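Local structure of alpha-L-rhamnosidase (Klebsiella oxytoca, 4XHC) at residues F504-D509 / S516-K521; F128-S133 / G238-R243; D353-W356 / D360-A363; V461-N464 / L468-H471. The protein probably hydrolyses terminal alpha-L-rhamnose from rhamnosides as a two-domain family GH78 glycosidase, and holds rhamnose in its pocket. All coordinates share one frame; numbering follows the deposited sequence.

Interaction 1 of 4, residues F504-D509 / S516-K521. With RAM (alpha-L-rhamnopyranose), chain C.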
loop_
_atom_site.group_PDB
_atom_site.type_symbol
_atom_site.label_atom_id
_atom_site.label_comp_id
_atom_site.label_asym_id
_atom_site.label_seq_id
_atom_site.Cartn_x
_atom_site.Cartn_y
_atom_site.Cartn_z
ATOM N N PHE A 504 1.374 13.655 26.591
ATOM C CA PHE A 504 2.724 14.158 26.844
ATOM C C PHE A 504 3.788 13.485 25.967
ATOM O O PHE A 504 3.669 12.316 25.585
ATOM C CB PHE A 504 3.079 14.087 28.333
ATOM C CG PHE A 504 2.333 15.084 29.167
ATOM C CD1 PHE A 504 2.305 16.423 28.808
ATOM C CD2 PHE A 504 1.638 14.689 30.293
ATOM C CE1 PHE A 504 1.602 17.349 29.558
ATOM C CE2 PHE A 504 0.935 15.611 31.048
ATOM C CZ PHE A 504 0.917 16.943 30.678
ATOM N N TRP A 505 4.842 14.247 25.680
ATOM C CA TRP A 505 5.792 13.903 24.628
ATOM C C TRP A 505 6.974 13.097 25.147
ATOM O O TRP A 505 7.368 13.235 26.299
ATOM C CB TRP A 505 6.309 15.180 23.954
ATOM C CG TRP A 505 5.224 16.118 23.468
ATOM C CD1 TRP A 505 3.918 15.812 23.213
ATOM C CD2 TRP A 505 5.373 17.508 23.166
ATOM N NE1 TRP A 505 3.246 16.930 22.780
ATOM C CE2 TRP A 505 4.116 17.984 22.746
ATOM C CE3 TRP A 505 6.448 18.398 23.219
ATOM C CZ2 TRP A 505 3.906 19.312 22.382
ATOM C CZ3 TRP A 505 6.239 19.714 22.857
ATOM C CH2 TRP A 505 4.978 20.161 22.445
ATOM N N GLU A 506 7.544 12.273 24.274
ATOM C CA GLU A 506 8.778 11.557 24.572
ATOM C C GLU A 506 9.950 12.523 24.868
ATOM O O GLU A 506 10.677 12.346 25.852
ATOM C CB GLU A 506 9.139 10.671 23.392
ATOM C CG GLU A 506 10.402 9.836 23.571
ATOM C CD GLU A 506 10.875 9.206 22.276
ATOM O OE1 GLU A 506 10.463 9.712 21.206
ATOM O OE2 GLU A 506 11.632 8.202 22.306
ATOM N N ILE A 507 10.110 13.527 24.011
ATOM C CA ILE A 507 11.222 14.475 24.076
ATOM C C ILE A 507 10.700 15.890 24.328
ATOM O O ILE A 507 9.760 16.317 23.670
ATOM C CB ILE A 507 11.976 14.505 22.716
ATOM C CG1 ILE A 507 12.403 13.096 22.275
ATOM C CG2 ILE A 507 13.164 15.452 22.763
ATOM C CD1 ILE A 507 13.300 12.365 23.248
ATOM N N PHE A 508 11.303 16.622 25.265
ATOM C CA PHE A 508 10.969 18.048 25.455
ATOM C C PHE A 508 12.037 18.869 26.208
ATOM O O PHE A 508 12.215 18.743 27.428
ATOM C CB PHE A 508 9.588 18.206 26.127
ATOM C CG PHE A 508 9.118 19.640 26.235
ATOM C CD1 PHE A 508 9.214 20.512 25.150
ATOM C CD2 PHE A 508 8.568 20.116 27.417
ATOM C CE1 PHE A 508 8.791 21.826 25.254
ATOM C CE2 PHE A 508 8.145 21.432 27.524
ATOM C CZ PHE A 508 8.254 22.287 26.441
ATOM N N ASP A 509 12.757 19.692 25.454
ATOM C CA ASP A 509 13.672 20.697 25.999
ATOM C C ASP A 509 13.047 22.061 25.683
ATOM O O ASP A 509 13.033 22.468 24.523
ATOM C CB ASP A 509 15.053 20.561 25.336
ATOM C CG ASP A 509 16.024 21.670 25.731
ATOM O OD1 ASP A 509 15.725 22.464 26.655
ATOM O OD2 ASP A 509 17.103 21.737 25.100
ATOM N N SER A 516 15.421 16.715 18.417
ATOM C CA SER A 516 15.278 15.276 18.314
ATOM C C SER A 516 16.624 14.588 18.404
ATOM O O SER A 516 17.519 14.911 17.628
ATOM C CB SER A 516 14.648 14.869 16.986
ATOM O OG SER A 516 14.527 13.451 16.917
ATOM N N PRO A 517 16.756 13.598 19.310
ATOM C CA PRO A 517 17.961 12.778 19.300
ATOM C C PRO A 517 18.038 11.871 18.083
ATOM O O PRO A 517 19.098 11.339 17.804
ATOM C CB PRO A 517 17.811 11.925 20.561
ATOM C CG PRO A 517 16.334 11.764 20.735
ATOM C CD PRO A 517 15.745 13.070 20.253
ATOM N N TYR A 518 16.917 11.675 17.390
ATOM C CA TYR A 518 16.838 10.770 16.242
ATOM C C TYR A 518 17.117 11.482 14.920
ATOM O O TYR A 518 17.365 10.824 13.916
ATOM C CB TYR A 518 15.471 10.074 16.220
ATOM C CG TYR A 518 15.074 9.504 17.563
ATOM C CD1 TYR A 518 15.877 8.586 18.210
ATOM C CD2 TYR A 518 13.899 9.904 18.196
ATOM C CE1 TYR A 518 15.520 8.072 19.446
ATOM C CE2 TYR A 518 13.528 9.398 19.435
ATOM C CZ TYR A 518 14.338 8.476 20.062
ATOM O OH TYR A 518 13.954 7.939 21.284
ATOM N N GLY A 519 17.074 12.817 14.923
ATOM C CA GLY A 519 17.382 13.620 13.739
ATOM C C GLY A 519 16.178 14.121 12.954
ATOM O O GLY A 519 16.345 14.636 11.860
ATOM N N SER A 520 14.972 13.989 13.513
ATOM C CA SER A 520 13.781 14.640 12.976
ATOM C C SER A 520 12.663 14.609 13.984
ATOM O O SER A 520 12.392 13.581 14.579
ATOM C CB SER A 520 13.311 13.927 11.718
ATOM O OG SER A 520 12.093 14.465 11.233
ATOM N N LYS A 521 11.998 15.738 14.173
ATOM C CA LYS A 521 10.925 15.821 15.161
ATOM C C LYS A 521 9.725 14.993 14.694
ATOM O O LYS A 521 8.854 14.679 15.492
ATOM C CB LYS A 521 10.548 17.290 15.425
ATOM C CG LYS A 521 9.556 17.847 14.419
ATOM C CD LYS A 521 9.724 19.321 14.070
ATOM C CE LYS A 521 9.053 19.555 12.716
ATOM N NZ LYS A 521 8.982 20.979 12.310
HETATM C C1 RAM C . 14.178 5.066 23.154
HETATM C C2 RAM C . 12.803 5.375 23.714
HETATM C C3 RAM C . 12.530 4.546 24.955
HETATM C C4 RAM C . 13.779 4.513 25.819
HETATM C C5 RAM C . 14.857 3.731 25.087
HETATM C C6 RAM C . 16.254 4.209 25.394
HETATM O O1 RAM C . 14.079 5.003 21.786
HETATM O O2 RAM C . 12.813 6.748 24.069
HETATM O O3 RAM C . 11.441 5.093 25.701
HETATM O O4 RAM C . 13.510 3.877 27.054
HETATM O O5 RAM C . 14.661 3.826 23.659
#
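The carboxylate of Glu-506 meets the phenol ring of Tyr-518 at its edge: Glu-506 CD lies in the ring plane beside the hydroxyl end, and the two flat groups are turned 33° apart. One ring face carries the neighbouring Pro-517, whose CG sits over the centre, 3.7 Å above the plane of the Tyr-518 ring. Tyr-518 OH donates to Glu-506 OE2 at 2.6 Å, arriving from above the carboxylate plane. The side chains approach from opposite directions. Glu-506 is drawn out straight, its CG anti to the backbone N (chi1 -179°), which carries the acid across to the tyrosine. OE2 takes a second bond from the sugar, RAM O2 to Glu-506 OE2 at 2.6 Å, while RAM O1 donates to Tyr-518 OH at 3.0 Å. Acid, phenol and two neighbouring sugar hydroxyls are thus tied together. The other carboxylate oxygen, OE1, is held by a salt bridge from Arg-241 and a hydrogen bond from the backbone N of Ser-525, which fixes the rotation of the acid. Farther from the sugar, the outer atoms of Ile-507 reach the CD side of the Pro-517 ring, Ile-507 CG1 standing 3.9 Å from Pro-517 CD. On the tyrosine side, Ser-516 OG accepts from Tyr-518 N at 3.0 Å, an ST turn that shapes the backbone on which the ring is mounted. Both segments belong to the long loop between helices 482-498 and 534-540, and together they form part of the rhamnose pocket of the six-hairpin glycosidase domain, an (alpha/alpha)6 barrel in this family.

Interaction 2 of 4, residues F128-S133 / G238-R243; sequences FGETLS and GPKRDR. With RAM (alpha-L-rhamnopyranose), chain C.
A buried ion pair is the whole direct contact here: Lys-240 NZ donates to Glu-130 OE1 at 3.0 Å, and no other residues of the two segments meet. The two side chains pass each other at a slant, with the ammonium on the anti side of OE1, 30° out of the carboxylate plane. A bend at chi3 of Lys-240 (91°) brings its CE alongside the same oxygen. Glu-130 OE2 looks the other way and takes a bond at 2.8 Å from a water, which in turn accepts from Lys-240 N at 3.0 Å, so the glutamate holds the lysine side chain directly and its backbone N through water. Glu-130 follows the end of strand 122-129 in the beta-sheet N-terminal domain, whereas Lys-240 lies in a loop of the six-hairpin glycosidase domain, so the pair joins the two. Each partner is shared: Lys-240 also bonds to Asn-524 O and Leu-522 O and pairs with Glu-134, while Glu-130 OE1 accepts from Tyr-526 N. Just beyond the lysine, a cis peptide links Arg-241 to Asp-242, and Arg-241 NH1 reaches Asp-242 OD1 at 2.8 Å, with the oxygen in the guanidinium plane. These two line the rhamnose pocket, Asp-242 OD2 standing 3.7 Å from RAM O1.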
loop_
_atom_site.group_PDB
_atom_site.type_symbol
_atom_site.label_atom_id
_atom_site.label_comp_id
_atom_site.label_asym_id
_atom_site.label_seq_id
_atom_site.Cartn_x
_atom_site.Cartn_y
_atom_site.Cartn_z
ATOM N N PHE A 128 -0.779 9.760 8.368
ATOM C CA PHE A 128 -1.255 9.863 9.738
ATOM C C PHE A 128 -0.258 10.620 10.596
ATOM O O PHE A 128 0.946 10.357 10.527
ATOM C CB PHE A 128 -1.390 8.474 10.333
ATOM C CG PHE A 128 -2.338 7.575 9.602
ATOM C CD1 PHE A 128 -1.913 6.858 8.489
ATOM C CD2 PHE A 128 -3.640 7.401 10.055
ATOM C CE1 PHE A 128 -2.780 5.998 7.829
ATOM C CE2 PHE A 128 -4.510 6.557 9.391
ATOM C CZ PHE A 128 -4.080 5.848 8.281
ATOM N N GLY A 129 -0.748 11.516 11.444
ATOM C CA GLY A 129 0.136 12.277 12.322
ATOM C C GLY A 129 -0.391 12.490 13.725
ATOM O O GLY A 129 -1.580 12.712 13.917
ATOM N N GLU A 130 0.503 12.425 14.707
ATOM C CA GLU A 130 0.154 12.797 16.065
ATOM C C GLU A 130 0.079 14.320 16.193
ATOM O O GLU A 130 -0.727 14.841 16.966
ATOM C CB GLU A 130 1.177 12.244 17.063
ATOM C CG GLU A 130 1.312 10.727 17.105
ATOM C CD GLU A 130 2.378 10.283 18.099
ATOM O OE1 GLU A 130 3.570 10.575 17.856
ATOM O OE2 GLU A 130 2.051 9.648 19.123
ATOM N N THR A 131 0.940 15.027 15.460
ATOM C CA THR A 131 0.860 16.490 15.347
ATOM C C THR A 131 0.460 16.900 13.935
ATOM O O THR A 131 0.558 16.112 12.999
ATOM C CB THR A 131 2.200 17.173 15.665
ATOM O OG1 THR A 131 3.216 16.746 14.735
ATOM C CG2 THR A 131 2.628 16.840 17.064
ATOM N N LEU A 132 0.023 18.143 13.778
ATOM C CA LEU A 132 -0.319 18.643 12.459
ATOM C C LEU A 132 0.901 18.625 11.544
ATOM O O LEU A 132 0.785 18.305 10.364
ATOM C CB LEU A 132 -0.889 20.054 12.547
ATOM C CG LEU A 132 -1.403 20.666 11.237
ATOM C CD1 LEU A 132 -2.472 19.790 10.600
ATOM C CD2 LEU A 132 -1.925 22.076 11.484
ATOM N N SER A 133 2.072 18.937 12.082
ATOM C CA SER A 133 3.279 18.998 11.260
ATOM C C SER A 133 3.575 17.673 10.524
ATOM O O SER A 133 4.160 17.687 9.446
ATOM C CB SER A 133 4.499 19.477 12.085
ATOM O OG SER A 133 4.905 18.541 13.082
ATOM N N GLY A 238 5.690 4.006 23.470
ATOM C CA GLY A 238 4.936 4.944 22.624
ATOM C C GLY A 238 4.120 4.186 21.571
ATOM O O GLY A 238 4.649 3.296 20.911
ATOM N N PRO A 239 2.824 4.517 21.413
ATOM C CA PRO A 239 1.997 3.722 20.509
ATOM C C PRO A 239 2.296 3.891 19.020
ATOM O O PRO A 239 1.972 2.994 18.238
ATOM C CB PRO A 239 0.571 4.202 20.817
ATOM C CG PRO A 239 0.649 4.889 22.138
ATOM C CD PRO A 239 2.010 5.493 22.163
ATOM N N LYS A 240 2.868 5.024 18.621
ATOM C CA LYS A 240 3.332 5.187 17.241
ATOM C C LYS A 240 4.645 4.448 17.071
ATOM O O LYS A 240 4.841 3.676 16.134
ATOM C CB LYS A 240 3.558 6.657 16.896
ATOM C CG LYS A 240 4.191 6.847 15.519
ATOM C CD LYS A 240 4.220 8.298 15.075
ATOM C CE LYS A 240 5.504 8.975 15.493
ATOM N NZ LYS A 240 5.348 10.451 15.473
ATOM N N ARG A 241 5.544 4.727 17.999
ATOM C CA ARG A 241 6.882 4.188 17.996
ATOM C C ARG A 241 7.372 4.236 19.460
ATOM O O ARG A 241 7.209 5.282 20.086
ATOM C CB ARG A 241 7.727 5.083 17.101
ATOM C CG ARG A 241 9.166 4.654 17.020
ATOM C CD ARG A 241 10.107 5.794 16.701
ATOM N NE ARG A 241 10.125 6.817 17.726
ATOM C CZ ARG A 241 10.633 6.670 18.935
ATOM N NH1 ARG A 241 11.139 5.523 19.346
ATOM N NH2 ARG A 241 10.604 7.687 19.758
ATOM N N ASP A 242 7.970 3.182 20.033
ATOM C CA ASP A 242 8.390 1.936 19.379
ATOM C C ASP A 242 7.384 0.803 19.529
ATOM O O ASP A 242 7.681 -0.322 19.125
ATOM C CB ASP A 242 9.672 1.388 20.032
ATOM C CG ASP A 242 10.794 2.394 20.094
ATOM O OD1 ASP A 242 11.353 2.732 19.032
ATOM O OD2 ASP A 242 11.147 2.820 21.218
ATOM N N ARG A 243 6.237 1.070 20.148
ATOM C CA ARG A 243 5.213 0.037 20.411
ATOM C C ARG A 243 5.748 -1.151 21.202
ATOM O O ARG A 243 5.383 -2.291 20.932
ATOM C CB ARG A 243 4.616 -0.488 19.107
ATOM C CG ARG A 243 4.319 0.592 18.098
ATOM C CD ARG A 243 3.663 0.019 16.863
ATOM N NE ARG A 243 3.330 1.085 15.922
ATOM C CZ ARG A 243 2.418 0.983 14.966
ATOM N NH1 ARG A 243 1.748 -0.146 14.805
ATOM N NH2 ARG A 243 2.163 2.020 14.179
HETATM C C1 RAM C . 14.178 5.066 23.154
HETATM C C2 RAM C . 12.803 5.375 23.714
HETATM C C3 RAM C . 12.530 4.546 24.955
HETATM C C4 RAM C . 13.779 4.513 25.819
HETATM C C5 RAM C . 14.857 3.731 25.087
HETATM C C6 RAM C . 16.254 4.209 25.394
HETATM O O1 RAM C . 14.079 5.003 21.786
HETATM O O2 RAM C . 12.813 6.748 24.069
HETATM O O3 RAM C . 11.441 5.093 25.701
HETATM O O4 RAM C . 13.510 3.877 27.054
HETATM O O5 RAM C . 14.661 3.826 23.659
HETATM O O HOH W 1 3.611 7.477 20.110
#

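Interaction 3 of 4, residues D353-W356 / D360-A363; sequences DDWW and DWQA. With RAM (alpha-L-rhamnopyranose), chain C.
Trp-355 lies nearly parallel to Trp-361, the planes 20° apart, but the six-membered rings are displaced until little of one covers the other, their centroids 5.8 Å apart. The two indoles line one side of the rhamnose pocket, in the loop between helices 322-340 and 368-389 of the six-hairpin glycosidase domain. They meet at their benzo corners, Trp-355 CZ2 to Trp-361 CH2 at 4.0 Å, and the side chains run at about a right angle to each other. With chi1 at -166° the indole of Trp-355 swings away from its own backbone N and out toward Trp-361. Each tryptophan is the central residue of an inverse gamma turn. The sugar uses ring edges of both: its methyl carbon, RAM C6, lies in the plane of the Trp-355 indole, 3.9 Å from Trp-355 CZ2. Trp-361 is further fixed by edge-to-face contacts with Phe-358 and Tyr-518, and its carbonyl O is bonded to Asn-464 ND2. The anomeric carbon, RAM C1, lies in the Trp-361 plane at the ring edge, 3.6 Å from Trp-361 NE1. That indole nitrogen provides the polar grip, Trp-361 NE1 donating to RAM O2 at 3.2 Å along a nearly straight N-H line of 164°.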
loop_
_atom_site.group_PDB
_atom_site.type_symbol
_atom_site.label_atom_id
_atom_site.label_comp_id
_atom_site.label_asym_id
_atom_site.label_seq_id
_atom_site.Cartn_x
_atom_site.Cartn_y
_atom_site.Cartn_z
ATOM N N ASP A 353 32.892 4.946 26.683
ATOM C CA ASP A 353 32.269 5.762 25.639
ATOM C C ASP A 353 31.109 5.070 24.897
ATOM O O ASP A 353 30.328 5.730 24.218
ATOM C CB ASP A 353 33.334 6.217 24.630
ATOM C CG ASP A 353 34.432 7.080 25.265
ATOM O OD1 ASP A 353 34.164 7.751 26.296
ATOM O OD2 ASP A 353 35.565 7.103 24.708
ATOM N N ASP A 354 30.989 3.753 25.028
ATOM C CA ASP A 354 29.858 3.026 24.436
ATOM C C ASP A 354 28.535 3.373 25.160
ATOM O O ASP A 354 28.545 4.101 26.149
ATOM C CB ASP A 354 30.124 1.510 24.422
ATOM C CG ASP A 354 30.428 0.945 25.803
ATOM O OD1 ASP A 354 31.466 1.320 26.396
ATOM O OD2 ASP A 354 29.626 0.130 26.302
ATOM N N TRP A 355 27.408 2.875 24.647
ATOM C CA TRP A 355 26.072 3.186 25.192
ATOM C C TRP A 355 25.687 2.125 26.226
ATOM O O TRP A 355 24.791 1.306 26.020
ATOM C CB TRP A 355 25.056 3.264 24.045
ATOM C CG TRP A 355 23.717 3.893 24.390
ATOM C CD1 TRP A 355 23.498 5.119 24.951
ATOM C CD2 TRP A 355 22.424 3.328 24.151
ATOM N NE1 TRP A 355 22.146 5.341 25.102
ATOM C CE2 TRP A 355 21.466 4.257 24.618
ATOM C CE3 TRP A 355 21.982 2.120 23.598
ATOM C CZ2 TRP A 355 20.100 4.013 24.550
ATOM C CZ3 TRP A 355 20.629 1.877 23.531
ATOM C CH2 TRP A 355 19.701 2.819 24.002
ATOM N N TRP A 356 26.392 2.166 27.354
ATOM C CA TRP A 356 26.323 1.129 28.380
ATOM C C TRP A 356 25.265 1.397 29.445
ATOM O O TRP A 356 24.863 0.486 30.160
ATOM C CB TRP A 356 27.693 0.942 29.039
ATOM C CG TRP A 356 28.247 2.153 29.762
ATOM C CD1 TRP A 356 28.944 3.183 29.215
ATOM C CD2 TRP A 356 28.172 2.421 31.166
ATOM N NE1 TRP A 356 29.290 4.093 30.183
ATOM C CE2 TRP A 356 28.834 3.646 31.394
ATOM C CE3 TRP A 356 27.611 1.739 32.258
ATOM C CZ2 TRP A 356 28.949 4.209 32.669
ATOM C CZ3 TRP A 356 27.716 2.299 33.523
ATOM C CH2 TRP A 356 28.383 3.523 33.719
ATOM N N ASP A 360 19.485 9.603 30.017
ATOM C CA ASP A 360 18.701 10.625 29.280
ATOM C C ASP A 360 19.107 10.606 27.809
ATOM O O ASP A 360 20.119 10.015 27.448
ATOM C CB ASP A 360 18.951 12.020 29.877
ATOM C CG ASP A 360 17.993 13.107 29.339
ATOM O OD1 ASP A 360 16.961 12.784 28.710
ATOM O OD2 ASP A 360 18.266 14.311 29.573
ATOM N N TRP A 361 18.298 11.213 26.952
ATOM C CA TRP A 361 18.666 11.408 25.539
ATOM C C TRP A 361 19.499 12.681 25.379
ATOM O O TRP A 361 18.996 13.736 24.975
ATOM C CB TRP A 361 17.427 11.451 24.640
ATOM C CG TRP A 361 16.950 10.098 24.267
ATOM C CD1 TRP A 361 15.744 9.543 24.558
ATOM C CD2 TRP A 361 17.686 9.109 23.545
ATOM N NE1 TRP A 361 15.675 8.262 24.051
ATOM C CE2 TRP A 361 16.856 7.972 23.425
ATOM C CE3 TRP A 361 18.965 9.075 22.984
ATOM C CZ2 TRP A 361 17.273 6.809 22.765
ATOM C CZ3 TRP A 361 19.381 7.926 22.340
ATOM C CH2 TRP A 361 18.539 6.807 22.232
ATOM N N GLN A 362 20.775 12.564 25.722
ATOM C CA GLN A 362 21.692 13.700 25.752
ATOM C C GLN A 362 23.080 13.209 25.334
ATOM O O GLN A 362 23.860 12.746 26.148
ATOM C CB GLN A 362 21.703 14.292 27.166
ATOM C CG GLN A 362 22.724 15.391 27.415
ATOM C CD GLN A 362 22.521 16.596 26.545
ATOM O OE1 GLN A 362 22.957 16.626 25.404
ATOM N NE2 GLN A 362 21.837 17.599 27.082
ATOM N N ALA A 363 23.366 13.299 24.050
ATOM C CA ALA A 363 24.591 12.736 23.493
ATOM C C ALA A 363 25.879 13.236 24.159
ATOM O O ALA A 363 26.877 12.543 24.149
ATOM C CB ALA A 363 24.640 13.023 21.995
HETATM C C1 RAM C . 14.178 5.066 23.154
HETATM C C2 RAM C . 12.803 5.375 23.714
HETATM C C3 RAM C . 12.530 4.546 24.955
HETATM C C4 RAM C . 13.779 4.513 25.819
HETATM C C5 RAM C . 14.857 3.731 25.087
HETATM C C6 RAM C . 16.254 4.209 25.394
HETATM O O1 RAM C . 14.079 5.003 21.786
HETATM O O2 RAM C . 12.813 6.748 24.069
HETATM O O3 RAM C . 11.441 5.093 25.701
HETATM O O4 RAM C . 13.510 3.877 27.054
HETATM O O5 RAM C . 14.661 3.826 23.659
#

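Interaction 4 of 4, residues V461-N464 / L468-H471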
loop_
_atom_site.group_PDB
_atom_site.type_symbol
_atom_site.label_atom_id
_atom_site.label_comp_id
_atom_site.label_asym_id
_atom_site.label_seq_id
_atom_site.Cartn_x
_atom_site.Cartn_y
_atom_site.Cartn_z
ATOM N N VAL A 461 25.000 21.007 31.215
ATOM C CA VAL A 461 24.437 19.900 30.448
ATOM C C VAL A 461 23.012 19.645 30.919
ATOM O O VAL A 461 22.791 19.082 32.006
ATOM C CB VAL A 461 25.291 18.621 30.574
ATOM C CG1 VAL A 461 24.641 17.463 29.818
ATOM C CG2 VAL A 461 26.692 18.869 30.046
ATOM N N ALA A 462 22.061 20.046 30.087
ATOM C CA ALA A 462 20.670 20.153 30.499
ATOM C C ALA A 462 19.904 18.852 30.321
ATOM O O ALA A 462 20.406 17.904 29.710
ATOM C CB ALA A 462 19.989 21.260 29.714
ATOM N N MET A 463 18.690 18.839 30.874
ATOM C CA MET A 463 17.768 17.718 30.747
ATOM C C MET A 463 16.970 17.821 29.440
ATOM O O MET A 463 16.490 18.901 29.094
ATOM C CB MET A 463 16.782 17.730 31.910
ATOM C CG MET A 463 17.420 17.725 33.295
ATOM S SD MET A 463 16.195 17.753 34.621
ATOM C CE MET A 463 15.833 19.508 34.668
ATOM N N ASN A 464 16.823 16.705 28.730
ATOM C CA ASN A 464 16.126 16.702 27.446
ATOM C C ASN A 464 14.792 15.965 27.430
ATOM O O ASN A 464 14.091 16.020 26.428
ATOM C CB ASN A 464 17.014 16.083 26.369
ATOM C CG ASN A 464 18.041 17.052 25.817
ATOM O OD1 ASN A 464 17.991 18.260 26.061
ATOM N ND2 ASN A 464 18.995 16.516 25.068
ATOM N N LEU A 468 13.787 12.307 32.604
ATOM C CA LEU A 468 14.770 12.803 33.556
ATOM C C LEU A 468 14.158 13.848 34.471
ATOM O O LEU A 468 14.524 13.951 35.635
ATOM C CB LEU A 468 15.997 13.375 32.853
ATOM C CG LEU A 468 17.133 13.816 33.774
ATOM C CD1 LEU A 468 17.494 12.712 34.749
ATOM C CD2 LEU A 468 18.351 14.204 32.957
ATOM N N ARG A 469 13.219 14.619 33.953
ATOM C CA ARG A 469 12.559 15.633 34.766
ATOM C C ARG A 469 11.761 15.009 35.889
ATOM O O ARG A 469 11.671 15.577 36.968
ATOM C CB ARG A 469 11.634 16.475 33.906
ATOM C CG ARG A 469 12.380 17.340 32.910
ATOM C CD ARG A 469 12.340 18.790 33.322
ATOM N NE ARG A 469 13.009 19.639 32.347
ATOM C CZ ARG A 469 13.049 20.964 32.429
ATOM N NH1 ARG A 469 12.450 21.572 33.440
ATOM N NH2 ARG A 469 13.666 21.682 31.500
ATOM N N HIS A 470 11.171 13.847 35.634
ATOM C CA HIS A 470 10.472 13.114 36.681
ATOM C C HIS A 470 11.347 12.964 37.913
ATOM O O HIS A 470 10.883 13.128 39.040
ATOM C CB HIS A 470 10.074 11.725 36.195
ATOM C CG HIS A 470 9.773 10.768 37.303
ATOM N ND1 HIS A 470 8.531 10.688 37.893
ATOM C CD2 HIS A 470 10.554 9.864 37.937
ATOM C CE1 HIS A 470 8.559 9.769 38.840
ATOM N NE2 HIS A 470 9.774 9.255 38.885
ATOM N N HIS A 471 12.613 12.644 37.687
ATOM C CA HIS A 471 13.538 12.398 38.780
ATOM C C HIS A 471 13.925 13.678 39.498
ATOM O O HIS A 471 14.116 13.674 40.705
ATOM C CB HIS A 471 14.759 11.637 38.266
ATOM C CG HIS A 471 14.409 10.298 37.700
ATOM N ND1 HIS A 471 14.042 10.129 36.383
ATOM C CD2 HIS A 471 14.316 9.077 38.279
ATOM C CE1 HIS A 471 13.761 8.857 36.169
ATOM N NE2 HIS A 471 13.912 8.201 37.303
#
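Met-463 runs at about a right angle to both Leu-468 and Arg-469, using a different part of its chain for each. Its inner part packs on the leucine, Met-463 CG lying 3.7 Å from Leu-468 CD2. The end belongs to the arginine: Met-463 CE rests over one face of the Arg-469 guanidinium, 3.6 Å above its plane and off-centre, near the margin of the group, with CE to Arg-469 NE at 3.7 Å. The methionine is straight as far as SD and then turns at chi3 (-82°), which folds the methyl onto the flat group. Arg-469 is bent too, at chi2 (-107°), so that a side chain leaving the helix to one side brings its end back to the methionine. The guanidinium therefore offers Met-463 a flat surface; no hydrogen bond joins the two segments, and the contact is mainly van der Waals packing. Around the trio, Trp-430 and Ile-434 of helix 430-438 touch Met-463, while Gln-488, Tyr-492 and Trp-493 of helix 482-498 touch Arg-469. Leu-468 also leans on Asp-360, whose OD2 takes the backbone N of Asn-464. The segment 461-464 is the connection leading out of helix 444-456, and its methionine is laid against the first turn of helix 466-478, a loop-to-helix contact among the packed helices of the (alpha/alpha)6 barrel expected of this six-hairpin glycosidase domain.

In the fold
From the N terminus, interaction 2 comes first and spans the longest stretch, joining the end of strand 122-129 in the beta domain to a loop after helix 214-230. Interaction 3 then closes a short loop before helix 368-389, interaction 4 another at the start of helix 466-478, and interaction 1 the last, before helix 534-540. The four follow in series; none nests or crosses. In space interactions 1, 3 and 4 form a mutually touching cluster, with Asn-464 bonding Trp-361 and Asp-360, and interaction 2 joins it through interaction 1 by the Arg-241 to Glu-506 salt bridge. Interactions 1, 2 and 3 border the rhamnose; the Leu-468 side chain of interaction 4 is about 11 Å from it.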